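Local coordinates for StAR-related lipid transfer protein 5 (Homo sapiens, PDB 2R55) that may bind cholesterol or other sterols through its START domain and take part in transporting sterols or other lipids inside the cell, at residues K34-W45 and R59-R70; M27-M35 and I148-E156. One frame throughout, in Å; residues are numbered along the deposited sequence.

Interaction 1 of 2, residues K34-W45 and R59-R70; sequences KMLQYRRDTAGW and RPSVEFPGNLYR
Trp45 and Arg59 bring the two segments closest, with their CA atoms 5.2 Å apart, where the chain leaving helix 21-40 passes beside the antiparallel hairpin of strands 54-60 and 67-75, in which Arg59 and Leu68 form a hydrogen-bonded pair. This is the outer side of the helix-grip fold of START domains. The indole of Trp45 is sandwiched between two arginines. Arg59 lies along one face: its CD sits over the six-membered ring and its guanidinium continues flat over the indole, centres 4.5 Å apart and planes at 15°. CB and CD of Arg70 cover the opposite face. Arg59 CG stands between backbone N and carbonyl carbon (chi1 84°), and from there the extended chain runs across the ring. Two bonds near the guanidinium plane hold the group: NH1 donates to Ala43 O at 3.1 Å, and NH2 makes a weak hydrogen bond of 3.4 Å to Asp41 OD2, part of a salt bridge. Trp45 NE1 in turn donates to Asp41 O at 2.9 Å, approaching from above the carbonyl plane. Without the indole, as with an alanine here, Arg59 and Arg70 would probably lose the surface between them and Asp41 O this donor. On the helix, the Tyr38 ring takes Leu68 CD2 over its centre, 3.5 Å from the centroid, and the same methyl touches Trp45 CH2. Arg70 NE donates to a water 2.7 Å away, for which Tyr38 O and Asp41 O are among the candidate acceptors. The guanidinium groups of Arg70 and Arg39 come near each other, but each has its own acidic partner, Glu72 and Glu179 respectively. At the far end, extended Lys34 meets Glu63 from the opposite direction, its NZ reaching the syn side of OE2 at 3.1 Å, 30° out of the carboxylate plane.

Interaction 2 of 2, residues M27-M35 and I148-E156; sequences MSEAVAEKM and ISSNATHVE
The flat carboxamide of Asn151 has the Ala32 methyl over one face, CB 3.5 Å from Asn151 CG, with Ala32 CA on the same side of the plane. At its oxygen edge, nearly in the amide plane, Met35 CB lies 3.3 Å from Asn151 OD1. The nitrogen end turns back into the sheet: ND2 donates to Ser149 OG at 2.7 Å, the hydroxyl tilted 20° from the amide plane, and to Leu139 O of the adjacent strand, so that two bonds fix the rotation of the group. Val31 straddles the next part of the strand. A chi1 of 166° turns its CG1 methyl alongside Asn151 CB, 3.8 Å away, and leaves CG2 for Thr153 CB at 3.6 Å. Both ends of the contact are closed by methionine methyls: Met35 CE comes within 3.6 Å of Ser150 O, and Met27 CE reaches Thr153 CG2. The small Ala32 is consistent with the close approach of helix and strand axes, 7.6 Å at an angle of 119°. Helix 21-40 thus lies across the sheet, with Met27 and Ser28 reaching Leu137 on strand 132-142 and Met35 touching Phe177 on strand 167-180, the two strands that flank 148-154.

Overall arrangement
Both interactions belong to helix 21-40 and to the curved sheet of the START domain, with centres 14 Å apart. Interaction 2 uses the middle of the helix and strand 148-154, is buried, and joins segments more than a hundred residues apart. Interaction 1 lies nearer the surface, where the last turns of the helix and the following loop meet the hairpin of strands 54-60 and 67-75; along the chain it is nested within the loop that interaction 2 closes. Lys34 and Met35 belong to both ranges. Tyr69, on the strand of Leu68 and Arg70, instead sets its side chain against helix 204-227, which probably covers the lipid-binding cavity, as the C-terminal helix does in other START domains.

Interaction 1 of 2, residues K34-W45 and R59-R70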
loop_
_atom_site.group_PDB
_atom_site.type_symbol
_atom_site.label_atom_id
_atom_site.label_comp_id
_atom_site.label_asym_id
_atom_site.label_seq_id
_atom_site.Cartn_x
_atom_site.Cartn_y
_atom_site.Cartn_z
ATOM N N LYS A 34 10.771 9.231 1.910
ATOM C CA LYS A 34 9.496 9.940 2.000
ATOM C C LYS A 34 8.509 9.221 2.907
ATOM O O LYS A 34 7.803 9.825 3.706
ATOM C CB LYS A 34 8.891 10.131 0.607
ATOM C CG LYS A 34 9.478 11.331 -0.119
ATOM C CD LYS A 34 9.154 11.251 -1.580
ATOM C CE LYS A 34 9.740 12.407 -2.349
ATOM N NZ LYS A 34 9.242 12.290 -3.735
ATOM N N MET A 35 8.476 7.912 2.769
ATOM C CA MET A 35 7.651 7.094 3.603
ATOM C C MET A 35 8.019 7.277 5.067
ATOM O O MET A 35 7.153 7.486 5.907
ATOM C CB MET A 35 7.772 5.657 3.147
ATOM C CG MET A 35 6.851 5.353 1.985
ATOM S SD MET A 35 5.155 5.131 2.545
ATOM C CE MET A 35 5.287 3.583 3.420
ATOM N N LEU A 36 9.307 7.273 5.359
ATOM C CA LEU A 36 9.762 7.521 6.716
ATOM C C LEU A 36 9.254 8.864 7.253
ATOM O O LEU A 36 8.808 8.955 8.405
ATOM C CB LEU A 36 11.286 7.405 6.810
ATOM C CG LEU A 36 11.859 7.214 8.227
ATOM C CD1 LEU A 36 11.194 6.021 8.947
ATOM C CD2 LEU A 36 13.405 7.095 8.241
ATOM N N GLN A 37 9.286 9.894 6.407
ATOM C CA GLN A 37 8.813 11.205 6.813
ATOM C C GLN A 37 7.291 11.215 7.015
ATOM O O GLN A 37 6.806 11.816 7.979
ATOM C CB GLN A 37 9.323 12.313 5.869
ATOM C CG GLN A 37 9.991 13.531 6.594
ATOM C CD GLN A 37 11.085 13.129 7.614
ATOM O OE1 GLN A 37 11.726 12.067 7.495
ATOM N NE2 GLN A 37 11.300 13.987 8.621
ATOM N N TYR A 38 6.549 10.495 6.167
ATOM C CA TYR A 38 5.102 10.339 6.356
ATOM C C TYR A 38 4.775 9.652 7.692
ATOM O O TYR A 38 3.706 9.866 8.249
ATOM C CB TYR A 38 4.447 9.466 5.273
ATOM C CG TYR A 38 4.546 9.884 3.819
ATOM C CD1 TYR A 38 4.777 11.197 3.445
ATOM C CD2 TYR A 38 4.358 8.943 2.817
ATOM C CE1 TYR A 38 4.855 11.549 2.103
ATOM C CE2 TYR A 38 4.438 9.284 1.496
ATOM C CZ TYR A 38 4.682 10.594 1.141
ATOM O OH TYR A 38 4.758 10.930 -0.183
ATOM N N ARG A 39 5.666 8.795 8.179
ATOM C CA ARG A 39 5.377 8.026 9.370
ATOM C C ARG A 39 5.572 8.899 10.602
ATOM O O ARG A 39 4.844 8.779 11.600
ATOM C CB ARG A 39 6.271 6.784 9.425
ATOM C CG ARG A 39 6.197 5.965 10.715
ATOM C CD ARG A 39 4.784 5.572 11.052
ATOM N NE ARG A 39 4.697 4.822 12.304
ATOM C CZ ARG A 39 4.455 5.358 13.500
ATOM N NH1 ARG A 39 4.255 6.667 13.623
ATOM N NH2 ARG A 39 4.392 4.567 14.560
ATOM N N ARG A 40 6.553 9.787 10.525
ATOM C CA ARG A 40 6.904 10.622 11.656
ATOM C C ARG A 40 6.022 11.854 11.714
ATOM O O ARG A 40 5.636 12.271 12.792
ATOM C CB ARG A 40 8.369 11.002 11.588
ATOM C CG ARG A 40 9.279 9.794 11.679
ATOM C CD ARG A 40 10.701 10.097 11.177
ATOM N NE ARG A 40 11.588 9.061 11.689
ATOM C CZ ARG A 40 12.886 8.946 11.425
ATOM N NH1 ARG A 40 13.577 7.955 11.983
ATOM N NH2 ARG A 40 13.494 9.801 10.607
ATOM N N ASP A 41 5.677 12.420 10.562
ATOM C CA ASP A 41 4.954 13.688 10.549
ATOM C C ASP A 41 3.649 13.577 11.324
ATOM O O ASP A 41 2.923 12.584 11.203
ATOM C CB ASP A 41 4.633 14.141 9.121
ATOM C CG ASP A 41 5.852 14.597 8.340
ATOM O OD1 ASP A 41 6.883 15.017 8.933
ATOM O OD2 ASP A 41 5.765 14.569 7.091
ATOM N N THR A 42 3.337 14.605 12.100
ATOM C CA THR A 42 2.043 14.653 12.765
ATOM C C THR A 42 1.185 15.810 12.232
ATOM O O THR A 42 0.021 15.966 12.608
ATOM C CB THR A 42 2.187 14.692 14.305
ATOM O OG1 THR A 42 2.984 15.818 14.681
ATOM C CG2 THR A 42 2.839 13.395 14.824
ATOM N N ALA A 43 1.751 16.592 11.321
ATOM C CA ALA A 43 1.075 17.771 10.790
ATOM C C ALA A 43 0.323 17.463 9.509
ATOM O O ALA A 43 0.563 16.433 8.855
ATOM C CB ALA A 43 2.068 18.899 10.560
ATOM N N GLY A 44 -0.583 18.370 9.153
ATOM C CA GLY A 44 -1.402 18.208 7.966
ATOM C C GLY A 44 -2.532 17.228 8.205
ATOM O O GLY A 44 -3.657 17.516 7.841
ATOM N N TRP A 45 -2.235 16.090 8.838
ATOM C CA TRP A 45 -3.188 14.987 9.025
ATOM C C TRP A 45 -4.562 15.366 9.605
ATOM O O TRP A 45 -4.654 15.717 10.789
ATOM C CB TRP A 45 -2.581 13.885 9.909
ATOM C CG TRP A 45 -1.327 13.273 9.386
ATOM C CD1 TRP A 45 -0.116 13.274 9.996
ATOM C CD2 TRP A 45 -1.156 12.560 8.152
ATOM N NE1 TRP A 45 0.808 12.605 9.225
ATOM C CE2 TRP A 45 0.195 12.162 8.085
ATOM C CE3 TRP A 45 -2.019 12.207 7.100
ATOM C CZ2 TRP A 45 0.707 11.437 7.017
ATOM C CZ3 TRP A 45 -1.504 11.495 6.032
ATOM C CH2 TRP A 45 -0.158 11.112 5.997
ATOM N N ARG A 59 -4.284 13.734 4.113
ATOM C CA ARG A 59 -3.808 15.089 3.870
ATOM C C ARG A 59 -3.515 15.282 2.385
ATOM O O ARG A 59 -3.315 14.304 1.674
ATOM C CB ARG A 59 -2.578 15.418 4.727
ATOM C CG ARG A 59 -1.266 14.963 4.148
ATOM C CD ARG A 59 -0.192 15.043 5.187
ATOM N NE ARG A 59 1.113 14.774 4.605
ATOM C CZ ARG A 59 2.251 14.855 5.287
ATOM N NH1 ARG A 59 2.224 15.201 6.569
ATOM N NH2 ARG A 59 3.402 14.578 4.690
ATOM N N PRO A 60 -3.464 16.546 1.919
ATOM C CA PRO A 60 -3.114 16.753 0.509
ATOM C C PRO A 60 -1.737 16.156 0.202
ATOM O O PRO A 60 -0.792 16.374 0.949
ATOM C CB PRO A 60 -3.056 18.285 0.371
ATOM C CG PRO A 60 -3.813 18.813 1.524
ATOM C CD PRO A 60 -3.677 17.821 2.631
ATOM N N SER A 61 -1.660 15.369 -0.860
ATOM C CA SER A 61 -0.406 14.887 -1.404
ATOM C C SER A 61 0.324 16.052 -2.015
ATOM O O SER A 61 -0.330 16.981 -2.505
ATOM C CB SER A 61 -0.699 13.888 -2.508
ATOM O OG SER A 61 0.317 13.898 -3.490
ATOM N N VAL A 62 1.660 16.022 -1.962
ATOM C CA VAL A 62 2.487 16.955 -2.746
ATOM C C VAL A 62 2.937 16.292 -4.074
ATOM O O VAL A 62 3.564 16.930 -4.908
ATOM C CB VAL A 62 3.724 17.537 -1.946
ATOM C CG1 VAL A 62 3.275 18.263 -0.690
ATOM C CG2 VAL A 62 4.735 16.452 -1.598
ATOM N N GLU A 63 2.607 15.017 -4.254
ATOM C CA GLU A 63 3.000 14.267 -5.447
ATOM C C GLU A 63 2.057 14.470 -6.646
ATOM O O GLU A 63 2.498 14.334 -7.785
ATOM C CB GLU A 63 3.120 12.765 -5.154
ATOM C CG GLU A 63 4.120 12.334 -4.037
ATOM C CD GLU A 63 5.575 12.826 -4.202
ATOM O OE1 GLU A 63 6.025 13.134 -5.318
ATOM O OE2 GLU A 63 6.290 12.891 -3.170
ATOM N N PHE A 64 0.782 14.798 -6.385
ATOM C CA PHE A 64 -0.267 14.908 -7.407
ATOM C C PHE A 64 -1.465 15.666 -6.802
ATOM O O PHE A 64 -1.519 15.832 -5.586
ATOM C CB PHE A 64 -0.660 13.521 -7.956
ATOM C CG PHE A 64 -1.680 12.770 -7.129
ATOM C CD1 PHE A 64 -1.465 12.496 -5.794
ATOM C CD2 PHE A 64 -2.849 12.301 -7.722
ATOM C CE1 PHE A 64 -2.402 11.799 -5.040
ATOM C CE2 PHE A 64 -3.807 11.578 -6.981
ATOM C CZ PHE A 64 -3.585 11.332 -5.641
ATOM N N PRO A 65 -2.419 16.139 -7.644
ATOM C CA PRO A 65 -3.575 16.881 -7.117
ATOM C C PRO A 65 -4.251 16.257 -5.879
ATOM O O PRO A 65 -4.586 17.004 -4.951
ATOM C CB PRO A 65 -4.546 16.890 -8.294
ATOM C CG PRO A 65 -3.668 16.858 -9.479
ATOM C CD PRO A 65 -2.496 16.001 -9.113
ATOM N N GLY A 66 -4.411 14.924 -5.846
ATOM C CA GLY A 66 -5.163 14.230 -4.782
ATOM C C GLY A 66 -4.575 14.165 -3.371
ATOM O O GLY A 66 -3.833 15.059 -2.935
ATOM N N ASN A 67 -4.918 13.100 -2.646
ATOM C CA ASN A 67 -4.572 13.000 -1.236
ATOM C C ASN A 67 -3.660 11.827 -0.887
ATOM O O ASN A 67 -3.500 10.893 -1.675
ATOM C CB ASN A 67 -5.845 12.916 -0.395
ATOM C CG ASN A 67 -6.787 14.105 -0.611
ATOM O OD1 ASN A 67 -6.379 15.270 -0.624
ATOM N ND2 ASN A 67 -8.064 13.804 -0.752
ATOM N N LEU A 68 -3.076 11.880 0.308
ATOM C CA LEU A 68 -2.357 10.756 0.886
ATOM C C LEU A 68 -3.136 10.298 2.098
ATOM O O LEU A 68 -3.561 11.126 2.904
ATOM C CB LEU A 68 -0.939 11.192 1.280
ATOM C CG LEU A 68 -0.037 10.404 2.234
ATOM C CD1 LEU A 68 0.361 9.043 1.670
ATOM C CD2 LEU A 68 1.225 11.228 2.610
ATOM N N TYR A 69 -3.298 8.981 2.235
ATOM C CA TYR A 69 -4.101 8.368 3.296
ATOM C C TYR A 69 -3.230 7.559 4.252
ATOM O O TYR A 69 -2.306 6.855 3.817
ATOM C CB TYR A 69 -5.211 7.476 2.697
ATOM C CG TYR A 69 -6.307 8.277 2.040
ATOM C CD1 TYR A 69 -6.248 8.602 0.682
ATOM C CD2 TYR A 69 -7.392 8.740 2.781
ATOM C CE1 TYR A 69 -7.253 9.375 0.075
ATOM C CE2 TYR A 69 -8.405 9.508 2.188
ATOM C CZ TYR A 69 -8.324 9.819 0.839
ATOM O OH TYR A 69 -9.310 10.581 0.271
ATOM N N ARG A 70 -3.539 7.652 5.545
ATOM C CA ARG A 70 -2.746 7.045 6.586
ATOM C C ARG A 70 -3.635 6.172 7.468
ATOM O O ARG A 70 -4.599 6.655 8.080
ATOM C CB ARG A 70 -2.099 8.147 7.419
ATOM C CG ARG A 70 -1.308 7.685 8.665
ATOM C CD ARG A 70 -1.308 8.779 9.705
ATOM N NE ARG A 70 -0.173 8.694 10.613
ATOM C CZ ARG A 70 -0.115 7.892 11.674
ATOM N NH1 ARG A 70 -1.127 7.068 11.964
ATOM N NH2 ARG A 70 0.972 7.896 12.438
HETATM O O HOH W 1 3.142 13.823 -0.645
HETATM O O HOH W 2 2.441 9.523 10.532
#

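Interaction 2 of 2, residues M27-M35 and I148-E156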
loop_
_atom_site.group_PDB
_atom_site.type_symbol
_atom_site.label_atom_id
_atom_site.label_comp_id
_atom_site.label_asym_id
_atom_site.label_seq_id
_atom_site.Cartn_x
_atom_site.Cartn_y
_atom_site.Cartn_z
ATOM N N MET A 27 16.193 5.821 -6.732
ATOM C CA MET A 27 14.852 6.406 -6.703
ATOM C C MET A 27 13.919 5.647 -5.769
ATOM O O MET A 27 12.970 6.210 -5.242
ATOM C CB MET A 27 14.254 6.609 -8.105
ATOM C CG MET A 27 14.010 5.369 -8.950
ATOM S SD MET A 27 12.981 5.734 -10.431
ATOM C CE MET A 27 11.314 5.712 -9.728
ATOM N N SER A 28 14.216 4.380 -5.539
ATOM C CA SER A 28 13.487 3.601 -4.556
ATOM C C SER A 28 13.873 3.983 -3.137
ATOM O O SER A 28 13.037 3.954 -2.239
ATOM C CB SER A 28 13.765 2.126 -4.759
ATOM O OG SER A 28 15.151 1.912 -4.849
ATOM N N GLU A 29 15.145 4.329 -2.932
ATOM C CA GLU A 29 15.604 4.839 -1.640
ATOM C C GLU A 29 14.934 6.158 -1.273
ATOM O O GLU A 29 14.504 6.338 -0.132
ATOM C CB GLU A 29 17.121 4.980 -1.598
ATOM C CG GLU A 29 17.718 4.741 -0.211
ATOM C CD GLU A 29 17.593 3.285 0.261
ATOM O OE1 GLU A 29 17.275 2.394 -0.564
ATOM O OE2 GLU A 29 17.825 3.026 1.463
ATOM N N ALA A 30 14.842 7.066 -2.241
ATOM C CA ALA A 30 14.023 8.271 -2.103
ATOM C C ALA A 30 12.602 7.970 -1.626
ATOM O O ALA A 30 12.033 8.719 -0.838
ATOM C CB ALA A 30 13.980 9.054 -3.426
ATOM N N VAL A 31 12.046 6.866 -2.110
ATOM C CA VAL A 31 10.657 6.505 -1.823
ATOM C C VAL A 31 10.486 6.185 -0.345
ATOM O O VAL A 31 9.638 6.784 0.326
ATOM C CB VAL A 31 10.185 5.334 -2.704
ATOM C CG1 VAL A 31 8.881 4.744 -2.178
ATOM C CG2 VAL A 31 10.041 5.794 -4.136
ATOM N N ALA A 32 11.305 5.261 0.146
ATOM C CA ALA A 32 11.354 4.922 1.555
ATOM C C ALA A 32 11.656 6.138 2.451
ATOM O O ALA A 32 11.048 6.288 3.519
ATOM C CB ALA A 32 12.379 3.826 1.785
ATOM N N GLU A 33 12.579 7.003 2.026
ATOM C CA GLU A 33 12.852 8.255 2.762
ATOM C C GLU A 33 11.578 9.082 2.971
ATOM O O GLU A 33 11.317 9.533 4.090
ATOM C CB GLU A 33 13.966 9.080 2.105
ATOM C CG GLU A 33 15.360 8.715 2.622
ATOM C CD GLU A 33 16.478 8.911 1.583
ATOM O OE1 GLU A 33 16.324 9.753 0.648
ATOM O OE2 GLU A 33 17.511 8.207 1.710
ATOM N N LYS A 34 10.771 9.231 1.910
ATOM C CA LYS A 34 9.496 9.940 2.000
ATOM C C LYS A 34 8.509 9.221 2.907
ATOM O O LYS A 34 7.803 9.825 3.706
ATOM C CB LYS A 34 8.891 10.131 0.607
ATOM C CG LYS A 34 9.478 11.331 -0.119
ATOM C CD LYS A 34 9.154 11.251 -1.580
ATOM C CE LYS A 34 9.740 12.407 -2.349
ATOM N NZ LYS A 34 9.242 12.290 -3.735
ATOM N N MET A 35 8.476 7.912 2.769
ATOM C CA MET A 35 7.651 7.094 3.603
ATOM C C MET A 35 8.019 7.277 5.067
ATOM O O MET A 35 7.153 7.486 5.907
ATOM C CB MET A 35 7.772 5.657 3.147
ATOM C CG MET A 35 6.851 5.353 1.985
ATOM S SD MET A 35 5.155 5.131 2.545
ATOM C CE MET A 35 5.287 3.583 3.420
ATOM N N ILE A 148 9.814 -3.736 9.665
ATOM C CA ILE A 148 9.979 -4.117 8.277
ATOM C C ILE A 148 8.983 -3.235 7.527
ATOM O O ILE A 148 7.853 -3.042 7.986
ATOM C CB ILE A 148 9.690 -5.625 8.055
ATOM C CG1 ILE A 148 10.302 -6.471 9.182
ATOM C CG2 ILE A 148 10.253 -6.091 6.715
ATOM C CD1 ILE A 148 9.881 -7.932 9.200
ATOM N N SER A 149 9.397 -2.675 6.393
ATOM C CA SER A 149 8.519 -1.782 5.637
ATOM C C SER A 149 8.462 -2.096 4.146
ATOM O O SER A 149 9.387 -2.708 3.587
ATOM C CB SER A 149 8.929 -0.323 5.833
ATOM O OG SER A 149 9.906 0.059 4.881
ATOM N N SER A 150 7.370 -1.668 3.506
ATOM C CA SER A 150 7.263 -1.769 2.071
ATOM C C SER A 150 7.075 -0.379 1.531
ATOM O O SER A 150 6.326 0.431 2.090
ATOM C CB SER A 150 6.121 -2.699 1.642
ATOM O OG SER A 150 4.883 -2.333 2.226
ATOM N N ASN A 151 7.758 -0.111 0.428
ATOM C CA ASN A 151 7.865 1.231 -0.109
ATOM C C ASN A 151 7.729 1.139 -1.614
ATOM O O ASN A 151 8.616 0.649 -2.309
ATOM C CB ASN A 151 9.218 1.836 0.278
ATOM C CG ASN A 151 9.475 1.810 1.798
ATOM O OD1 ASN A 151 9.071 2.713 2.527
ATOM N ND2 ASN A 151 10.156 0.783 2.259
ATOM N N ALA A 152 6.599 1.609 -2.114
ATOM C CA ALA A 152 6.233 1.373 -3.478
ATOM C C ALA A 152 5.960 2.697 -4.175
ATOM O O ALA A 152 5.342 3.579 -3.595
ATOM C CB ALA A 152 5.017 0.483 -3.498
ATOM N N THR A 153 6.459 2.847 -5.402
ATOM C CA THR A 153 6.094 3.987 -6.250
ATOM C C THR A 153 5.881 3.552 -7.712
ATOM O O THR A 153 6.452 2.568 -8.145
ATOM C CB THR A 153 7.119 5.155 -6.141
ATOM O OG1 THR A 153 6.445 6.413 -6.281
ATOM C CG2 THR A 153 8.199 5.065 -7.215
ATOM N N HIS A 154 5.069 4.287 -8.470
ATOM C CA HIS A 154 4.831 3.948 -9.881
ATOM C C HIS A 154 6.123 4.030 -10.716
ATOM O O HIS A 154 6.998 4.876 -10.453
ATOM C CB HIS A 154 3.786 4.861 -10.480
ATOM C CG HIS A 154 4.307 6.221 -10.818
ATOM N ND1 HIS A 154 4.383 7.241 -9.893
ATOM C CD2 HIS A 154 4.805 6.720 -11.972
ATOM C CE1 HIS A 154 4.895 8.313 -10.468
ATOM N NE2 HIS A 154 5.152 8.023 -11.732
ATOM N N VAL A 155 6.239 3.139 -11.701
ATOM C CA VAL A 155 7.321 3.189 -12.680
ATOM C C VAL A 155 6.847 2.632 -14.025
ATOM O O VAL A 155 6.106 1.644 -14.080
ATOM C CB VAL A 155 8.638 2.490 -12.175
ATOM C CG1 VAL A 155 8.435 0.998 -11.912
ATOM C CG2 VAL A 155 9.778 2.708 -13.143
ATOM N N GLU A 156 7.253 3.292 -15.104
ATOM C CA GLU A 156 7.006 2.782 -16.443
ATOM C C GLU A 156 7.967 1.642 -16.748
ATOM O O GLU A 156 9.174 1.770 -16.572
ATOM C CB GLU A 156 7.154 3.891 -17.484
ATOM C CG GLU A 156 6.014 4.904 -17.502
ATOM C CD GLU A 156 6.329 6.138 -18.360
ATOM O OE1 GLU A 156 6.887 5.994 -19.477
ATOM O OE2 GLU A 156 6.016 7.267 -17.912
#